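Local structure of esterase (Alcaligenes sp., 1QLW) at residues A[131-142]-A[169-179]. The protein probably hydrolyses carboxylic esters, as a bacterial esterase of the alpha/beta-hydrolase fold. Residues are numbered along the deposited sequence; the frame is centred on the assembly and turned at random.
Sequences PDLFAAGHEAAW and WQQMVPDWLGS
His138 stacks on Trp169 where helices 138-144 and 165-171 meet. Both segments belong to the region between strands 99-103 and 200-205 of the alpha/beta-hydrolase sheet. The imidazole lies face to face with the five-membered ring of the indole, centroids 3.5 Å apart and planes at 8°. Trp169 CB sits 3.4 Å from His138 NE2. With CG anti to the carbonyl carbon (chi1 -51°), the indole lies along one face of the imidazole. CG meets His138 CD2, and CD1 lies over the imidazole centre. NE1 faces His138 CG and ND1, and bonds to Gln165. On the six-membered ring, CZ2 meets the edge of Trp142, Trp169 CZ3 touches Ala141 CB at 3.8 Å and CH2 lies near His138 O. Replacing this indole with the methyl of an alanine is likely to leave His138 without its stacking partner and open a gap beside Ala141.

Further along, two backbone bonds form one antiparallel bridge: Phe134 N to Asp175 O, 3.2 Å, and Asp175 N to Phe134 O, 2.8 Å. Asp175 CB packs over one face of the Phe134 ring. Asp175 OD1 accepts from Leu177 N in an Asx turn and makes a salt bridge to Arg107; OD2 accepts from Gln207 NE2 and Cys72 N. Leu133 CD2 sits over the Trp176 indole. One water bridges Asp132 O, Asp175 O and Gly178 N. His138 NE2 bonds to Thr46 of the second subunit. Side chains thus meet through aromatic and apolar contacts, and the Phe134-Asp175 backbone pair satisfies itself, at the interface with the second subunit.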
ATOM      1  N   PRO A 131     -10.175  -3.329 -19.282  1.00 15.13           N
ATOM      2  CA  PRO A 131      -9.028  -4.135 -18.885  1.00 15.55           C
ATOM      3  C   PRO A 131      -9.415  -5.520 -18.427  1.00 14.84           C
ATOM      4  O   PRO A 131     -10.493  -5.724 -17.884  1.00 16.03           O
ATOM      5  CB  PRO A 131      -8.398  -3.349 -17.749  1.00 16.81           C
ATOM      6  CG  PRO A 131      -9.514  -2.535 -17.221  1.00 18.01           C
ATOM      7  CD  PRO A 131     -10.379  -2.140 -18.411  1.00 16.23           C
ATOM      8  N   ASP A 132      -8.503  -6.467 -18.598  1.00 16.42           N
ATOM      9  CA  ASP A 132      -8.627  -7.820 -18.092  1.00 16.40           C
ATOM     10  C   ASP A 132      -8.264  -7.816 -16.608  1.00 14.89           C
ATOM     11  O   ASP A 132      -7.096  -7.641 -16.249  1.00 17.94           O
ATOM     12  CB  ASP A 132      -7.667  -8.719 -18.872  1.00 20.66           C
ATOM     13  CG  ASP A 132      -7.709 -10.147 -18.385  1.00 24.61           C
ATOM     14  OD1 ASP A 132      -8.743 -10.594 -17.871  1.00 27.08           O
ATOM     15  OD2 ASP A 132      -6.676 -10.823 -18.578  1.00 29.21           O
ATOM     16  N   LEU A 133      -9.248  -7.995 -15.753  1.00 13.79           N
ATOM     17  CA  LEU A 133      -9.116  -7.941 -14.306  1.00 13.36           C
ATOM     18  C   LEU A 133      -9.653  -9.210 -13.674  1.00 12.98           C
ATOM     19  O   LEU A 133     -10.617  -9.790 -14.208  1.00 14.49           O
ATOM     20  CB  LEU A 133      -9.944  -6.760 -13.747  1.00 13.90           C
ATOM     21  CG  LEU A 133      -9.681  -5.406 -14.384  1.00 14.60           C
ATOM     22  CD1 LEU A 133     -10.582  -4.355 -13.773  1.00 17.21           C
ATOM     23  CD2 LEU A 133      -8.230  -5.019 -14.224  1.00 16.34           C
ATOM     24  N   PHE A 134      -9.101  -9.614 -12.528  1.00 12.79           N
ATOM     25  CA  PHE A 134      -9.706 -10.719 -11.804  1.00 13.18           C
ATOM     26  C   PHE A 134      -9.490 -10.515 -10.315  1.00 12.51           C
ATOM     27  O   PHE A 134      -8.654  -9.737  -9.876  1.00 13.25           O
ATOM     28  CB  PHE A 134      -9.162 -12.080 -12.238  1.00 14.82           C
ATOM     29  CG  PHE A 134      -7.725 -12.328 -11.894  1.00 15.35           C
ATOM     30  CD1 PHE A 134      -6.711 -11.909 -12.739  1.00 17.42           C
ATOM     31  CD2 PHE A 134      -7.367 -13.031 -10.748  1.00 18.10           C
ATOM     32  CE1 PHE A 134      -5.375 -12.138 -12.469  1.00 19.40           C
ATOM     33  CE2 PHE A 134      -6.029 -13.272 -10.467  1.00 20.05           C
ATOM     34  CZ  PHE A 134      -5.054 -12.807 -11.316  1.00 19.78           C
ATOM     35  N   ALA A 135     -10.259 -11.266  -9.547  1.00 12.69           N
ATOM     36  CA  ALA A 135     -10.076 -11.357  -8.103  1.00 13.13           C
ATOM     37  C   ALA A 135     -10.281 -12.832  -7.740  1.00 13.57           C
ATOM     38  O   ALA A 135     -11.121 -13.485  -8.349  1.00 15.70           O
ATOM     39  CB  ALA A 135     -11.012 -10.483  -7.317  1.00 14.37           C
ATOM     40  N   ALA A 136      -9.515 -13.310  -6.781  1.00 13.26           N
ATOM     41  CA  ALA A 136      -9.673 -14.684  -6.308  1.00 14.27           C
ATOM     42  C   ALA A 136     -10.658 -14.670  -5.139  1.00 13.70           C
ATOM     43  O   ALA A 136     -10.428 -14.026  -4.112  1.00 16.95           O
ATOM     44  CB  ALA A 136      -8.332 -15.241  -5.847  1.00 16.23           C
ATOM     45  N   GLY A 137     -11.754 -15.373  -5.321  1.00 13.42           N
ATOM     46  CA  GLY A 137     -12.746 -15.503  -4.256  1.00 14.59           C
ATOM     47  C   GLY A 137     -12.190 -16.371  -3.125  1.00 13.08           C
ATOM     48  O   GLY A 137     -11.226 -17.112  -3.293  1.00 14.19           O
ATOM     49  N   HIS A 138     -12.883 -16.324  -1.992  1.00 12.51           N
ATOM     50  CA  HIS A 138     -12.445 -17.084  -0.825  1.00 13.24           C
ATOM     51  C   HIS A 138     -12.357 -18.581  -1.129  1.00 13.28           C
ATOM     52  O   HIS A 138     -11.400 -19.255  -0.745  1.00 14.01           O
ATOM     53  CB  HIS A 138     -13.422 -16.914   0.337  1.00 14.12           C
ATOM     54  CG  HIS A 138     -13.654 -15.510   0.770  1.00 14.01           C
ATOM     55  ND1 HIS A 138     -14.702 -15.193   1.609  1.00 16.30           N
ATOM     56  CD2 HIS A 138     -13.029 -14.335   0.505  1.00 14.00           C
ATOM     57  CE1 HIS A 138     -14.688 -13.896   1.842  1.00 16.95           C
ATOM     58  NE2 HIS A 138     -13.693 -13.347   1.180  1.00 14.90           N
ATOM     59  N   GLU A 139     -13.373 -19.066  -1.823  1.00 13.97           N
ATOM     60  CA  GLU A 139     -13.477 -20.496  -2.098  1.00 15.70           C
ATOM     61  C   GLU A 139     -12.381 -20.948  -3.050  1.00 15.61           C
ATOM     62  O   GLU A 139     -11.755 -21.994  -2.854  1.00 17.85           O
ATOM     63  CB  GLU A 139     -14.864 -20.819  -2.633  1.00 17.12           C
ATOM     64  CG  GLU A 139     -16.004 -20.304  -1.786  1.00 18.11           C
ATOM     65  CD  GLU A 139     -16.468 -18.891  -2.051  1.00 18.76           C
ATOM     66  OE1 GLU A 139     -15.824 -18.053  -2.720  1.00 16.97           O
ATOM     67  OE2 GLU A 139     -17.580 -18.571  -1.557  1.00 22.96           O
ATOM     68  N   ALA A 140     -12.131 -20.144  -4.090  1.00 15.61           N
ATOM     69  CA  ALA A 140     -11.075 -20.456  -5.045  1.00 16.93           C
ATOM     70  C   ALA A 140      -9.712 -20.403  -4.362  1.00 15.81           C
ATOM     71  O   ALA A 140      -8.869 -21.290  -4.555  1.00 16.86           O
ATOM     72  CB  ALA A 140     -11.128 -19.468  -6.207  1.00 19.61           C
ATOM     73  N   ALA A 141      -9.490 -19.368  -3.561  1.00 14.31           N
ATOM     74  CA  ALA A 141      -8.216 -19.182  -2.882  1.00 13.73           C
ATOM     75  C   ALA A 141      -7.920 -20.338  -1.940  1.00 13.42           C
ATOM     76  O   ALA A 141      -6.758 -20.740  -1.797  1.00 14.06           O
ATOM     77  CB  ALA A 141      -8.198 -17.845  -2.158  1.00 14.38           C
ATOM     78  N   TRP A 142      -8.927 -20.851  -1.255  1.00 14.09           N
ATOM     79  CA  TRP A 142      -8.723 -21.969  -0.331  1.00 14.97           C
ATOM     80  C   TRP A 142      -8.004 -23.127  -1.010  1.00 15.40           C
ATOM     81  O   TRP A 142      -7.093 -23.739  -0.447  1.00 16.57           O
ATOM     82  CB  TRP A 142     -10.099 -22.424   0.132  1.00 16.71           C
ATOM     83  CG  TRP A 142     -10.150 -23.392   1.262  1.00 16.30           C
ATOM     84  CD1 TRP A 142     -10.148 -24.756   1.195  1.00 16.67           C
ATOM     85  CD2 TRP A 142     -10.261 -23.055   2.648  1.00 16.73           C
ATOM     86  NE1 TRP A 142     -10.251 -25.286   2.462  1.00 16.72           N
ATOM     87  CE2 TRP A 142     -10.325 -24.259   3.372  1.00 16.55           C
ATOM     88  CE3 TRP A 142     -10.311 -21.839   3.339  1.00 18.47           C
ATOM     89  CZ2 TRP A 142     -10.450 -24.278   4.761  1.00 17.78           C
ATOM     90  CZ3 TRP A 142     -10.426 -21.874   4.710  1.00 19.76           C
ATOM     91  CH2 TRP A 142     -10.492 -23.081   5.414  1.00 19.67           C
ATOM     92  N   TRP A 169      -8.632 -12.924   3.927  1.00 11.49           N
ATOM     93  CA  TRP A 169      -9.493 -12.376   2.871  1.00 11.75           C
ATOM     94  C   TRP A 169      -9.432 -10.868   2.828  1.00 11.53           C
ATOM     95  O   TRP A 169      -9.514 -10.244   1.770  1.00 12.06           O
ATOM     96  CB  TRP A 169     -10.933 -12.847   3.022  1.00 12.63           C
ATOM     97  CG  TRP A 169     -11.146 -14.323   3.179  1.00 12.29           C
ATOM     98  CD1 TRP A 169     -12.136 -14.891   3.940  1.00 13.77           C
ATOM     99  CD2 TRP A 169     -10.415 -15.404   2.608  1.00 12.38           C
ATOM    100  NE1 TRP A 169     -12.066 -16.250   3.865  1.00 14.91           N
ATOM    101  CE2 TRP A 169     -11.012 -16.602   3.062  1.00 13.56           C
ATOM    102  CE3 TRP A 169      -9.318 -15.541   1.759  1.00 12.90           C
ATOM    103  CZ2 TRP A 169     -10.565 -17.880   2.721  1.00 14.41           C
ATOM    104  CZ3 TRP A 169      -8.857 -16.801   1.402  1.00 14.78           C
ATOM    105  CH2 TRP A 169      -9.495 -17.954   1.883  1.00 15.59           C
ATOM    106  N   GLN A 170      -9.268 -10.213   4.001  1.00 11.17           N
ATOM    107  CA  GLN A 170      -9.138  -8.772   4.035  1.00 11.31           C
ATOM    108  C   GLN A 170      -7.937  -8.268   3.239  1.00 11.18           C
ATOM    109  O   GLN A 170      -7.999  -7.136   2.740  1.00 11.64           O
ATOM    110  CB  GLN A 170      -9.017  -8.253   5.472  1.00 11.86           C
ATOM    111  CG  GLN A 170     -10.299  -8.279   6.265  1.00 12.52           C
ATOM    112  CD  GLN A 170     -10.065  -7.891   7.718  1.00 12.41           C
ATOM    113  OE1 GLN A 170      -9.135  -8.425   8.337  1.00 13.38           O
ATOM    114  NE2 GLN A 170     -10.848  -6.979   8.263  1.00 13.87           N
ATOM    115  N   GLN A 171      -6.836  -9.024   3.182  1.00 10.81           N
ATOM    116  CA  GLN A 171      -5.656  -8.516   2.501  1.00 11.18           C
ATOM    117  C   GLN A 171      -5.626  -8.841   1.015  1.00 11.18           C
ATOM    118  O   GLN A 171      -4.687  -8.403   0.330  1.00 11.16           O
ATOM    119  CB  GLN A 171      -4.367  -8.944   3.184  1.00 11.36           C
ATOM    120  CG  GLN A 171      -3.975 -10.403   3.042  1.00 11.45           C
ATOM    121  CD  GLN A 171      -2.587 -10.652   3.599  1.00 11.64           C
ATOM    122  OE1 GLN A 171      -2.417 -10.753   4.847  1.00 14.62           O
ATOM    123  NE2 GLN A 171      -1.601 -10.732   2.763  1.00 10.62           N
ATOM    124  N   MET A 172      -6.603  -9.567   0.503  1.00 11.17           N
ATOM    125  CA  MET A 172      -6.650  -9.922  -0.912  1.00 11.44           C
ATOM    126  C   MET A 172      -7.339  -8.819  -1.704  1.00 11.10           C
ATOM    127  O   MET A 172      -8.291  -8.184  -1.230  1.00 12.81           O
ATOM    128  CB  MET A 172      -7.376 -11.263  -1.093  1.00 11.33           C
ATOM    129  CG  MET A 172      -6.570 -12.375  -0.429  1.00 12.61           C
ATOM    130  SD  MET A 172      -7.155 -14.041  -0.822  1.00 12.45           S
ATOM    131  CE  MET A 172      -6.677 -14.134  -2.554  1.00 15.58           C
ATOM    132  N   VAL A 173      -6.817  -8.582  -2.903  1.00 11.14           N
ATOM    133  CA  VAL A 173      -7.207  -7.458  -3.750  1.00 11.09           C
ATOM    134  C   VAL A 173      -7.347  -7.894  -5.194  1.00 11.05           C
ATOM    135  O   VAL A 173      -6.743  -8.890  -5.619  1.00 11.70           O
ATOM    136  CB  VAL A 173      -6.153  -6.322  -3.661  1.00 11.38           C
ATOM    137  CG1 VAL A 173      -5.985  -5.781  -2.244  1.00 12.18           C
ATOM    138  CG2 VAL A 173      -4.796  -6.754  -4.200  1.00 12.01           C
ATOM    139  N   PRO A 174      -8.059  -7.114  -6.012  1.00 11.59           N
ATOM    140  CA  PRO A 174      -8.087  -7.366  -7.452  1.00 11.64           C
ATOM    141  C   PRO A 174      -6.711  -7.268  -8.078  1.00 11.01           C
ATOM    142  O   PRO A 174      -5.850  -6.500  -7.654  1.00 11.79           O
ATOM    143  CB  PRO A 174      -9.017  -6.281  -7.991  1.00 13.30           C
ATOM    144  CG  PRO A 174      -9.907  -5.973  -6.842  1.00 13.86           C
ATOM    145  CD  PRO A 174      -9.020  -6.051  -5.619  1.00 12.04           C
ATOM    146  N   ASP A 175      -6.561  -8.024  -9.151  1.00 11.37           N
ATOM    147  CA  ASP A 175      -5.289  -8.195  -9.840  1.00 11.64           C
ATOM    148  C   ASP A 175      -5.410  -7.737 -11.279  1.00 11.37           C
ATOM    149  O   ASP A 175      -6.290  -8.200 -12.008  1.00 12.81           O
ATOM    150  CB  ASP A 175      -4.887  -9.665  -9.728  1.00 12.49           C
ATOM    151  CG  ASP A 175      -3.436  -9.905 -10.008  1.00 12.42           C
ATOM    152  OD1 ASP A 175      -2.901  -9.261 -10.927  1.00 13.04           O
ATOM    153  OD2 ASP A 175      -2.841 -10.760  -9.306  1.00 13.15           O
ATOM    154  N   TRP A 176      -4.530  -6.805 -11.671  1.00 12.02           N
ATOM    155  CA  TRP A 176      -4.497  -6.230 -13.001  1.00 12.40           C
ATOM    156  C   TRP A 176      -3.429  -6.868 -13.876  1.00 12.90           C
ATOM    157  O   TRP A 176      -3.193  -6.338 -14.992  1.00 15.58           O
ATOM    158  CB  TRP A 176      -4.254  -4.724 -12.859  1.00 13.68           C
ATOM    159  CG  TRP A 176      -5.415  -3.958 -12.311  1.00 14.28           C
ATOM    160  CD1 TRP A 176      -6.068  -4.119 -11.125  1.00 16.35           C
ATOM    161  CD2 TRP A 176      -6.051  -2.846 -12.954  1.00 14.38           C
ATOM    162  NE1 TRP A 176      -7.092  -3.215 -11.010  1.00 17.21           N
ATOM    163  CE2 TRP A 176      -7.107  -2.431 -12.128  1.00 16.34           C
ATOM    164  CE3 TRP A 176      -5.838  -2.187 -14.173  1.00 15.85           C
ATOM    165  CZ2 TRP A 176      -7.929  -1.343 -12.464  1.00 18.24           C
ATOM    166  CZ3 TRP A 176      -6.662  -1.116 -14.515  1.00 17.32           C
ATOM    167  CH2 TRP A 176      -7.678  -0.740 -13.660  1.00 17.57           C
ATOM    168  N   LEU A 177      -2.860  -8.002 -13.524  1.00 13.13           N
ATOM    169  CA  LEU A 177      -1.794  -8.622 -14.301  1.00 13.79           C
ATOM    170  C   LEU A 177      -2.130  -8.734 -15.783  1.00 14.04           C
ATOM    171  O   LEU A 177      -1.305  -8.435 -16.665  1.00 15.91           O
ATOM    172  CB  LEU A 177      -1.534 -10.053 -13.772  1.00 14.02           C
ATOM    173  CG  LEU A 177      -0.309 -10.731 -14.376  1.00 14.75           C
ATOM    174  CD1 LEU A 177       0.956 -10.317 -13.673  1.00 17.02           C
ATOM    175  CD2 LEU A 177      -0.467 -12.247 -14.378  1.00 17.45           C
ATOM    176  N   GLY A 178      -3.348  -9.193 -16.074  1.00 14.92           N
ATOM    177  CA  GLY A 178      -3.758  -9.497 -17.423  1.00 18.37           C
ATOM    178  C   GLY A 178      -3.944  -8.297 -18.312  1.00 18.66           C
ATOM    179  O   GLY A 178      -4.077  -8.450 -19.532  1.00 21.06           O
ATOM    180  N   SER A 179      -3.944  -7.104 -17.734  1.00 17.27           N
ATOM    181  CA  SER A 179      -4.098  -5.863 -18.448  1.00 19.04           C
ATOM    182  C   SER A 179      -2.775  -5.122 -18.635  1.00 18.57           C
ATOM    183  O   SER A 179      -2.778  -3.998 -19.120  1.00 21.87           O
ATOM    184  CB  SER A 179      -5.134  -4.997 -17.717  1.00 20.69           C
ATOM    185  OG  SER A 179      -4.463  -4.411 -16.633  1.00 21.01           O
TER
HETATM  186  O   HOH W   1      -5.719  -9.310 -14.591  1.00 14.81           O
HETATM  187  O   HOH W   2      -8.087 -11.378  -5.173  1.00 16.53           O
HETATM  188  O   HOH W   3     -11.481 -11.338  -0.191  1.00 14.43           O